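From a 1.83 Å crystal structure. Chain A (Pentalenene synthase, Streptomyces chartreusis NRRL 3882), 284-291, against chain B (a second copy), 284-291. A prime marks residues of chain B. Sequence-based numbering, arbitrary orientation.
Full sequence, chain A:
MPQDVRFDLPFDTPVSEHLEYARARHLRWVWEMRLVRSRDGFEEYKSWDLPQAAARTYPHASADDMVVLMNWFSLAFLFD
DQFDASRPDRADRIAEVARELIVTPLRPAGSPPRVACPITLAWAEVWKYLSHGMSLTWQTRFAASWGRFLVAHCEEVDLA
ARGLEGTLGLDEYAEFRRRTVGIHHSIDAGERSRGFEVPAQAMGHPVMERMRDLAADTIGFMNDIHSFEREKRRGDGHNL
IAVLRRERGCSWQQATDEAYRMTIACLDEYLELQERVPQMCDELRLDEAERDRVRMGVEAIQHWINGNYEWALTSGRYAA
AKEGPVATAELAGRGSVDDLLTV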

# COMPACT_ATOMS: atom_id res chain seq x y z
N LEU A 284 10.18 -14.38 19.87
CA LEU A 284 9.72 -12.98 19.95
C LEU A 284 9.50 -12.45 21.37
O LEU A 284 9.35 -11.26 21.53
CB LEU A 284 8.39 -12.81 19.16
CG LEU A 284 8.56 -12.99 17.64
CD1 LEU A 284 7.22 -13.05 16.95
CD2 LEU A 284 9.48 -11.92 17.08
N ARG A 285 9.46 -13.33 22.38
CA ARG A 285 9.22 -12.95 23.80
C ARG A 285 7.83 -12.37 24.03
O ARG A 285 7.64 -11.40 24.77
CB ARG A 285 10.27 -11.98 24.35
CG ARG A 285 11.70 -12.36 24.07
CD ARG A 285 12.62 -11.31 24.68
NE ARG A 285 13.55 -10.72 23.72
CZ ARG A 285 13.27 -9.73 22.85
NH1 ARG A 285 12.05 -9.20 22.75
NH2 ARG A 285 14.22 -9.28 22.05
N LEU A 286 6.83 -12.94 23.39
CA LEU A 286 5.51 -12.38 23.54
C LEU A 286 4.93 -12.75 24.90
O LEU A 286 5.13 -13.85 25.37
CB LEU A 286 4.57 -12.84 22.40
CG LEU A 286 5.04 -12.65 20.97
CD1 LEU A 286 3.91 -13.09 20.06
CD2 LEU A 286 5.47 -11.22 20.68
N ASP A 287 4.22 -11.82 25.52
CA ASP A 287 3.40 -12.12 26.68
C ASP A 287 2.16 -12.91 26.29
O ASP A 287 1.94 -13.16 25.10
CB ASP A 287 3.06 -10.84 27.48
CG ASP A 287 2.06 -9.92 26.79
OD1 ASP A 287 1.05 -10.35 26.17
OD2 ASP A 287 2.29 -8.71 26.93
N GLU A 288 1.33 -13.25 27.27
CA GLU A 288 0.22 -14.18 27.06
C GLU A 288 -0.95 -13.59 26.22
O GLU A 288 -1.57 -14.30 25.44
CB GLU A 288 -0.23 -14.79 28.42
CG GLU A 288 -1.70 -14.67 28.82
CD GLU A 288 -1.91 -14.87 30.34
OE1 GLU A 288 -2.87 -14.27 30.89
OE2 GLU A 288 -1.11 -15.59 30.99
N ALA A 289 -1.26 -12.31 26.40
CA ALA A 289 -2.33 -11.68 25.62
C ALA A 289 -1.88 -11.48 24.13
O ALA A 289 -2.67 -11.63 23.24
CB ALA A 289 -2.73 -10.36 26.26
N GLU A 290 -0.62 -11.16 23.90
CA GLU A 290 -0.02 -11.18 22.57
C GLU A 290 -0.11 -12.60 21.94
O GLU A 290 -0.60 -12.73 20.80
CB GLU A 290 1.43 -10.68 22.61
CG GLU A 290 1.49 -9.18 22.92
CD GLU A 290 2.87 -8.63 23.28
OE1 GLU A 290 3.81 -9.37 23.71
OE2 GLU A 290 3.01 -7.40 23.14
N ARG A 291 0.31 -13.63 22.69
CA ARG A 291 0.16 -15.04 22.24
C ARG A 291 -1.23 -15.36 21.82
O ARG A 291 -1.43 -16.05 20.80
CB ARG A 291 0.53 -16.06 23.31
CG ARG A 291 2.01 -16.25 23.45
CD ARG A 291 2.41 -16.87 24.81
NE ARG A 291 3.85 -16.78 24.89
CZ ARG A 291 4.72 -17.69 24.44
NH1 ARG A 291 4.33 -18.83 23.90
NH2 ARG A 291 6.01 -17.42 24.52
N LEU B 284 7.55 -1.42 25.42
CA LEU B 284 7.65 -2.50 24.42
C LEU B 284 8.57 -3.65 24.80
O LEU B 284 8.53 -4.67 24.15
CB LEU B 284 8.13 -1.92 23.06
CG LEU B 284 7.12 -0.98 22.40
CD1 LEU B 284 7.72 -0.26 21.21
CD2 LEU B 284 5.84 -1.73 22.06
N ARG B 285 9.41 -3.49 25.83
CA ARG B 285 10.39 -4.52 26.29
C ARG B 285 11.46 -4.82 25.24
O ARG B 285 11.85 -5.96 25.02
CB ARG B 285 9.72 -5.83 26.72
CG ARG B 285 8.54 -5.68 27.63
CD ARG B 285 8.00 -7.06 27.98
NE ARG B 285 6.57 -7.21 27.67
CZ ARG B 285 6.04 -7.47 26.47
NH1 ARG B 285 6.79 -7.59 25.37
NH2 ARG B 285 4.73 -7.60 26.35
N LEU B 286 11.94 -3.79 24.58
CA LEU B 286 12.92 -4.04 23.54
C LEU B 286 14.28 -4.37 24.16
O LEU B 286 14.65 -3.77 25.16
CB LEU B 286 13.04 -2.85 22.57
CG LEU B 286 11.76 -2.31 21.94
CD1 LEU B 286 12.16 -1.22 20.97
CD2 LEU B 286 10.95 -3.41 21.26
N ASP B 287 15.00 -5.31 23.57
CA ASP B 287 16.40 -5.52 23.89
C ASP B 287 17.27 -4.40 23.34
O ASP B 287 16.76 -3.50 22.67
CB ASP B 287 16.88 -6.92 23.44
CG ASP B 287 17.01 -7.07 21.93
OD1 ASP B 287 17.49 -6.17 21.18
OD2 ASP B 287 16.66 -8.18 21.49
N GLU B 288 18.58 -4.49 23.57
CA GLU B 288 19.49 -3.38 23.28
C GLU B 288 19.74 -3.15 21.77
O GLU B 288 19.88 -2.01 21.33
CB GLU B 288 20.80 -3.53 24.12
CG GLU B 288 22.14 -3.54 23.37
CD GLU B 288 23.27 -4.16 24.21
OE1 GLU B 288 24.21 -4.74 23.61
OE2 GLU B 288 23.21 -4.11 25.47
N ALA B 289 19.81 -4.22 20.97
CA ALA B 289 20.00 -4.08 19.53
C ALA B 289 18.71 -3.51 18.84
O ALA B 289 18.79 -2.73 17.94
CB ALA B 289 20.41 -5.40 18.92
N GLU B 290 17.54 -3.92 19.32
CA GLU B 290 16.27 -3.30 18.94
C GLU B 290 16.25 -1.79 19.30
O GLU B 290 15.95 -0.95 18.43
CB GLU B 290 15.09 -4.04 19.58
CG GLU B 290 14.91 -5.43 18.97
CD GLU B 290 13.97 -6.37 19.72
OE1 GLU B 290 13.67 -6.20 20.95
OE2 GLU B 290 13.51 -7.31 19.05
N ARG B 291 16.62 -1.45 20.55
CA ARG B 291 16.76 -0.03 20.98
C ARG B 291 17.62 0.75 20.06
O ARG B 291 17.30 1.92 19.73
CB ARG B 291 17.35 0.12 22.37
CG ARG B 291 16.35 -0.12 23.47
CD ARG B 291 17.02 -0.44 24.81
NE ARG B 291 15.95 -0.87 25.70
CZ ARG B 291 15.22 -0.07 26.47
NH1 ARG B 291 15.43 1.24 26.55
NH2 ARG B 291 14.23 -0.61 27.17

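Two copies of one salt-bridge cluster, related by an exact two-fold axis, hold these stretches together. In each, an arginine reaches across to a pair of acids on the other chain. Arg285 NH2 lies 2.7 Å from Asp287′ OD2, the shorter of its two salt bridges, and 3.3 Å from Glu290′ OE1, where it also donates a weak hydrogen bond. Both carboxylate oxygens sit at the edge of the guanidinium, near its plane, the direction in which its N-H groups point. The axis repeats everything from Arg285′ to Asp287 and Glu290.

Each acid is also held within its own chain. Asp287 occupies the N-cap of the helix that begins at Glu288. With chi1 in p, Asp287 OD1 accepts from Glu290 N at 2.9 Å, an almost linear bond, which leaves OD2 for the partner arginine. Glu290 returns the favour: Glu290 OE1 accepts from Asp287 N at 3.1 Å while also meeting Arg285′ NH2. Each side chain thus binds the other's backbone amide, and aspartate, short enough to cap, still has a second oxygen to spend across the interface.

Arg285 suits its place by reach. It leaves the preceding helix with positive phi in a Schellman motif, its CA-to-CB bond pointing toward the other chain. Arg285 CA and Arg285′ CA lie 8.9 Å apart, and each long side chain runs to the acids of the other chain, with chi1 in m, chi2 in t and chi3 off-well at -125°.

Packing adds little. The stretches bury 250 Å² in total, most of it on the two arginines, and no apolar side chain takes part. The CA-to-CB bond of Leu286 points away from the other stretch, and the residue is buried, while Leu286 O accepts from Arg291 NE at 3.2 Å, tying the turn to its own helix. The rule is economical: place two acids side by side, joined by a cap and a return bond to the aspartate's amide, and bridge them with one long cation.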